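Local coordinates for protein TIR domain-containing adapter molecule 1 (Homo sapiens, PDB 4BSX) that serves as a Toll-like receptor signalling adaptor that induces interferon-beta, its helical N-terminal domain being structurally similar to IFIT proteins, at residues Gly39-Asp44 with Val99-His104; Val119-Ala124 with Asp141-Arg146. The protein carries 2 engineered substitutions. All blocks are in the same frame, centred on the assembly; numbering follows the deposited sequence.

Interaction 1 (Gly39-Asp44 with Val99-His104); sequences GCQGQD and VARLYH
Arg101 and Gln41 carry most of this contact, in which the loop leading into helix 43-53 packs on helix 96-108. The Arg101 chain runs extended from CG to NE (chi2 -179°), passing the Gln41 backbone and bringing its guanidinium against the Gln41 side chain. There Gln41 CB sits over one guanidinium face, offset toward the rim, 3.4 Å from Arg101 NH1. The Gln41 chain bends at chi2 (89°), which lays its amide in a stack with the guanidinium, the two planes 24° apart. Between the backbones one water donates to both carbonyls, 2.7 Å from Gln41 O and 3.0 Å from Arg101 O. Gly42, third residue of a type II turn from Cys40 to Gln43 and N-cap of the following helix, brings its CA within 5.7 Å of Arg101 CA. Next after Arg101, Leu102 sends CD2 to 3.7 Å from Gly42 O, and its side chain also meets Leu46 and Met49 of helix 43-53. The direct contact is thus van der Waals and stacking, with water joining the carbonyls. Because Arg101 NH2 makes its salt bridge to Glu142, the stacked guanidinium is held from beyond this pair of segments.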
loop_
_atom_site.group_PDB
_atom_site.type_symbol
_atom_site.label_atom_id
_atom_site.label_comp_id
_atom_site.label_asym_id
_atom_site.label_seq_id
_atom_site.Cartn_x
_atom_site.Cartn_y
_atom_site.Cartn_z
ATOM N N GLY A 39 -13.584 -2.512 4.998
ATOM C CA GLY A 39 -13.414 -1.438 4.024
ATOM C C GLY A 39 -12.023 -0.841 3.971
ATOM O O GLY A 39 -11.852 0.324 3.619
ATOM N N CYS A 40 -11.018 -1.630 4.320
ATOM C CA CYS A 40 -9.671 -1.100 4.527
ATOM C C CYS A 40 -8.656 -2.047 3.917
ATOM O O CYS A 40 -7.639 -2.392 4.539
ATOM C CB CYS A 40 -9.344 -0.918 6.024
ATOM S SG CYS A 40 -10.224 0.406 6.934
ATOM N N GLN A 41 -8.927 -2.467 2.691
ATOM C CA GLN A 41 -7.935 -3.222 1.950
ATOM C C GLN A 41 -6.643 -2.425 1.974
ATOM O O GLN A 41 -6.633 -1.179 1.868
ATOM C CB GLN A 41 -8.408 -3.511 0.512
ATOM C CG GLN A 41 -9.656 -4.424 0.423
ATOM C CD GLN A 41 -10.945 -3.619 0.461
ATOM O OE1 GLN A 41 -10.928 -2.416 0.719
ATOM N NE2 GLN A 41 -12.064 -4.278 0.208
ATOM N N GLY A 42 -5.555 -3.156 2.150
ATOM C CA GLY A 42 -4.222 -2.572 2.180
ATOM C C GLY A 42 -3.632 -2.409 3.572
ATOM O O GLY A 42 -2.412 -2.239 3.702
ATOM N N GLN A 43 -4.490 -2.478 4.595
ATOM C CA GLN A 43 -4.094 -2.291 5.992
ATOM C C GLN A 43 -2.966 -3.202 6.342
ATOM O O GLN A 43 -2.047 -2.800 7.044
ATOM C CB GLN A 43 -5.238 -2.648 6.953
ATOM C CG GLN A 43 -6.334 -1.633 7.099
ATOM C CD GLN A 43 -7.058 -1.715 8.452
ATOM O OE1 GLN A 43 -7.543 -0.704 8.965
ATOM N NE2 GLN A 43 -7.129 -2.916 9.028
ATOM N N ASP A 44 -3.096 -4.463 5.921
ATOM C CA ASP A 44 -2.114 -5.478 6.298
ATOM C C ASP A 44 -0.740 -5.119 5.700
ATOM O O ASP A 44 0.272 -5.205 6.379
ATOM C CB ASP A 44 -2.555 -6.876 5.863
ATOM C CG ASP A 44 -3.583 -7.487 6.795
ATOM O OD1 ASP A 44 -3.714 -7.004 7.940
ATOM O OD2 ASP A 44 -4.243 -8.465 6.383
ATOM N N VAL A 99 -1.041 1.000 -4.309
ATOM C CA VAL A 99 -0.608 2.339 -3.927
ATOM C C VAL A 99 -1.821 3.242 -3.618
ATOM O O VAL A 99 -1.830 3.908 -2.579
ATOM C CB VAL A 99 0.392 2.938 -4.948
ATOM C CG1 VAL A 99 0.560 4.452 -4.759
ATOM C CG2 VAL A 99 1.755 2.238 -4.829
ATOM N N ALA A 100 -2.835 3.269 -4.484
ATOM C CA ALA A 100 -4.105 3.973 -4.170
ATOM C C ALA A 100 -4.711 3.617 -2.764
ATOM O O ALA A 100 -5.155 4.485 -2.003
ATOM C CB ALA A 100 -5.135 3.669 -5.268
ATOM N N ARG A 101 -4.732 2.322 -2.455
ATOM C CA ARG A 101 -5.271 1.827 -1.217
ATOM C C ARG A 101 -4.417 2.342 0.001
ATOM O O ARG A 101 -4.933 2.874 1.005
ATOM C CB ARG A 101 -5.315 0.312 -1.313
ATOM C CG ARG A 101 -6.561 -0.192 -2.042
ATOM C CD ARG A 101 -6.671 -1.727 -2.149
ATOM N NE ARG A 101 -7.946 -2.076 -2.793
ATOM C CZ ARG A 101 -8.368 -3.316 -3.027
ATOM N NH1 ARG A 101 -7.619 -4.350 -2.667
ATOM N NH2 ARG A 101 -9.547 -3.526 -3.629
ATOM N N LEU A 102 -3.107 2.200 -0.124
ATOM C CA LEU A 102 -2.175 2.765 0.806
ATOM C C LEU A 102 -2.395 4.271 0.988
ATOM O O LEU A 102 -2.460 4.758 2.106
ATOM C CB LEU A 102 -0.756 2.467 0.362
ATOM C CG LEU A 102 -0.357 0.986 0.391
ATOM C CD1 LEU A 102 1.099 0.891 -0.029
ATOM C CD2 LEU A 102 -0.589 0.322 1.765
ATOM N N TYR A 103 -2.542 5.013 -0.096
ATOM C CA TYR A 103 -2.697 6.443 0.051
ATOM C C TYR A 103 -4.023 6.792 0.652
ATOM O O TYR A 103 -4.163 7.854 1.300
ATOM C CB TYR A 103 -2.477 7.174 -1.249
ATOM C CG TYR A 103 -1.032 7.625 -1.404
ATOM C CD1 TYR A 103 -0.050 6.713 -1.725
ATOM C CD2 TYR A 103 -0.657 8.933 -1.185
ATOM C CE1 TYR A 103 1.242 7.076 -1.857
ATOM C CE2 TYR A 103 0.669 9.316 -1.318
ATOM C CZ TYR A 103 1.611 8.377 -1.657
ATOM O OH TYR A 103 2.940 8.707 -1.806
ATOM N N HIS A 104 -5.009 5.913 0.464
ATOM C CA HIS A 104 -6.268 6.173 1.085
ATOM C C HIS A 104 -6.116 6.144 2.620
ATOM O O HIS A 104 -6.584 7.042 3.301
ATOM C CB HIS A 104 -7.310 5.170 0.643
ATOM C CG HIS A 104 -8.526 5.206 1.484
ATOM N ND1 HIS A 104 -9.352 6.310 1.535
ATOM C CD2 HIS A 104 -9.039 4.302 2.350
ATOM C CE1 HIS A 104 -10.346 6.067 2.371
ATOM N NE2 HIS A 104 -10.178 4.858 2.884
HETATM O O HOH W 1 -7.515 1.301 1.240
#

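Interaction 2 (Val119-Ala124 with Asp141-Arg146); sequences VAYQEA and DEARNR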
loop_
_atom_site.group_PDB
_atom_site.type_symbol
_atom_site.label_atom_id
_atom_site.label_comp_id
_atom_site.label_asym_id
_atom_site.label_seq_id
_atom_site.Cartn_x
_atom_site.Cartn_y
_atom_site.Cartn_z
ATOM N N VAL A 119 -5.148 11.454 -6.879
ATOM C CA VAL A 119 -4.178 11.251 -7.944
ATOM C C VAL A 119 -3.838 9.763 -8.058
ATOM O O VAL A 119 -3.816 9.225 -9.162
ATOM C CB VAL A 119 -2.904 12.059 -7.686
ATOM C CG1 VAL A 119 -1.792 11.663 -8.661
ATOM C CG2 VAL A 119 -3.206 13.537 -7.784
ATOM N N ALA A 120 -3.605 9.086 -6.930
ATOM C CA ALA A 120 -3.333 7.630 -6.946
ATOM C C ALA A 120 -4.494 6.761 -7.536
ATOM O O ALA A 120 -4.243 5.857 -8.350
ATOM C CB ALA A 120 -2.907 7.140 -5.526
ATOM N N TYR A 121 -5.749 7.037 -7.162
ATOM C CA TYR A 121 -6.857 6.301 -7.757
ATOM C C TYR A 121 -6.907 6.542 -9.288
ATOM O O TYR A 121 -7.115 5.627 -10.066
ATOM C CB TYR A 121 -8.194 6.561 -7.032
ATOM C CG TYR A 121 -8.398 5.541 -5.893
ATOM C CD1 TYR A 121 -8.566 4.234 -6.179
ATOM C CD2 TYR A 121 -8.315 5.891 -4.553
ATOM C CE1 TYR A 121 -8.689 3.305 -5.235
ATOM C CE2 TYR A 121 -8.448 4.936 -3.571
ATOM C CZ TYR A 121 -8.636 3.636 -3.934
ATOM O OH TYR A 121 -8.814 2.601 -3.034
ATOM N N GLN A 122 -6.670 7.764 -9.714
ATOM C CA GLN A 122 -6.675 8.063 -11.119
ATOM C C GLN A 122 -5.631 7.233 -11.845
ATOM O O GLN A 122 -5.973 6.507 -12.763
ATOM C CB GLN A 122 -6.407 9.551 -11.333
ATOM C CG GLN A 122 -7.523 10.431 -10.853
ATOM C CD GLN A 122 -7.229 11.881 -11.101
ATOM O OE1 GLN A 122 -6.131 12.363 -10.799
ATOM N NE2 GLN A 122 -8.190 12.586 -11.681
ATOM N N GLU A 123 -4.366 7.344 -11.444
ATOM C CA GLU A 123 -3.304 6.594 -12.083
ATOM C C GLU A 123 -3.645 5.121 -12.115
ATOM O O GLU A 123 -3.306 4.429 -13.061
ATOM C CB GLU A 123 -1.936 6.826 -11.379
ATOM C CG GLU A 123 -1.433 8.253 -11.577
ATOM C CD GLU A 123 -0.180 8.584 -10.770
ATOM O OE1 GLU A 123 0.366 7.667 -10.118
ATOM O OE2 GLU A 123 0.262 9.763 -10.787
ATOM N N ALA A 124 -4.289 4.623 -11.076
ATOM C CA ALA A 124 -4.634 3.208 -11.056
ATOM C C ALA A 124 -5.645 2.976 -12.152
ATOM O O ALA A 124 -5.656 1.931 -12.784
ATOM C CB ALA A 124 -5.231 2.813 -9.715
ATOM N N ASP A 141 -15.439 1.807 -9.087
ATOM C CA ASP A 141 -16.417 1.838 -7.978
ATOM C C ASP A 141 -15.724 2.229 -6.683
ATOM O O ASP A 141 -16.128 3.182 -5.989
ATOM C CB ASP A 141 -17.103 0.483 -7.802
ATOM C CG ASP A 141 -18.131 0.198 -8.885
ATOM O OD1 ASP A 141 -18.615 1.190 -9.497
ATOM O OD2 ASP A 141 -18.441 -1.013 -9.114
ATOM N N GLU A 142 -14.670 1.492 -6.354
ATOM C CA GLU A 142 -13.809 1.837 -5.209
ATOM C C GLU A 142 -13.263 3.268 -5.277
ATOM O O GLU A 142 -13.249 4.001 -4.312
ATOM C CB GLU A 142 -12.663 0.834 -5.113
ATOM C CG GLU A 142 -11.610 1.203 -4.107
ATOM C CD GLU A 142 -10.598 0.107 -3.964
ATOM O OE1 GLU A 142 -11.010 -1.045 -4.235
ATOM O OE2 GLU A 142 -9.410 0.413 -3.605
ATOM N N ALA A 143 -12.823 3.696 -6.429
ATOM C CA ALA A 143 -12.266 5.024 -6.500
ATOM C C ALA A 143 -13.334 6.039 -6.147
ATOM O O ALA A 143 -13.058 7.001 -5.442
ATOM C CB ALA A 143 -11.679 5.304 -7.901
ATOM N N ARG A 144 -14.549 5.844 -6.666
ATOM C CA ARG A 144 -15.619 6.832 -6.535
ATOM C C ARG A 144 -16.007 6.967 -5.069
ATOM O O ARG A 144 -16.215 8.069 -4.560
ATOM C CB ARG A 144 -16.834 6.430 -7.369
ATOM C CG ARG A 144 -18.015 7.414 -7.320
ATOM C CD ARG A 144 -19.202 6.935 -8.187
ATOM N NE ARG A 144 -19.773 5.663 -7.723
ATOM C CZ ARG A 144 -20.731 5.548 -6.796
ATOM N NH1 ARG A 144 -21.245 6.624 -6.204
ATOM N NH2 ARG A 144 -21.179 4.340 -6.447
ATOM N N ASN A 145 -16.081 5.816 -4.417
ATOM C CA ASN A 145 -16.448 5.708 -3.017
ATOM C C ASN A 145 -15.406 6.275 -2.062
ATOM O O ASN A 145 -15.758 6.877 -1.051
ATOM C CB ASN A 145 -16.675 4.229 -2.688
ATOM C CG ASN A 145 -17.096 4.001 -1.261
ATOM O OD1 ASN A 145 -16.259 3.835 -0.376
ATOM N ND2 ASN A 145 -18.417 3.962 -1.030
ATOM N N ARG A 146 -14.120 6.064 -2.355
ATOM C CA ARG A 146 -13.069 6.517 -1.426
ATOM C C ARG A 146 -12.687 7.942 -1.731
ATOM O O ARG A 146 -12.200 8.641 -0.861
ATOM C CB ARG A 146 -11.803 5.650 -1.463
ATOM C CG ARG A 146 -12.029 4.128 -1.247
ATOM C CD ARG A 146 -11.955 3.671 0.201
ATOM N NE ARG A 146 -11.926 2.207 0.325
ATOM C CZ ARG A 146 -10.836 1.439 0.169
ATOM N NH1 ARG A 146 -9.630 1.959 -0.138
ATOM N NH2 ARG A 146 -10.950 0.116 0.305
#
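Tyr121 reaches from helix 114-130 across to helix 136-147 and lies against Ala143, Glu142 and Arg146. The two segments run almost antiparallel, at 168°, with axes 10.1 Å apart, as neighbouring helices do in a helical hairpin. The tight part is apolar. Ala143 CA lies over one face of the Tyr121 ring, toward its rim, in a CH-pi contact 4.1 Å from the centroid, and Ala143 CB touches Tyr121 CD1 at 3.7 Å. Leu139 and Cys147 of the same helix also touch the tyrosine, while Ala100 and Arg101 meet it from helix 96-108, so the ring is buried among three helices. At the ring's far end the contact turns polar. Glu142 has CG anti to its own nitrogen (chi1 171°) and extends beyond it to place OE2 at the ring edge, in plane, with the carboxylate turned 75° from the ring. Tyr121 OH donates to Glu142 OE2; the modelled separation of 2.3 Å is very short and its exact value doubtful. Trp97 NE1 also bonds to this oxygen, and Arg101 pairs with the same carboxylate. The looser side belongs to Arg146, which is partly exposed. Its CB stays 4.0 Å from Tyr121 CE2, and its NH1 comes close to Tyr121 OH at an angle too poor for a hydrogen bond. Toward Glu142 OE2, one turn back, NH1 forms only a long salt bridge of 3.8 Å, the oxygen lying well out of the guanidinium plane. A carboxylate with a tyrosine hydroxyl, an indole N-H and Arg101 around it, and Arg146 at longer range, would be expected to favour its charged form, which would place an ionic group at the polar end of the tyrosine, in contrast to the apolar Ala143 side.

Overall arrangement
Interactions 1 and 2 follow one another along the chain, their centres about 11 Å apart, and meet through side chains. Arg101 NH2 of interaction 1 forms a salt bridge with Glu142 OE1 of interaction 2, at 2.9 Å, so the guanidinium stacked on the loop is paired with the carboxylate that receives the tyrosine hydroxyl. A second approach brings His104 NE2 to 3.4 Å from Arg146 CD. Helix 96-108 thus touches both the loop before helix 43-53 and the pair 114-130 and 136-147, and Arg146 also comes close to the loop itself. The antiparallel pairing in interaction 2 is consistent with the IFIT-like, tetratricopeptide-related character of this domain.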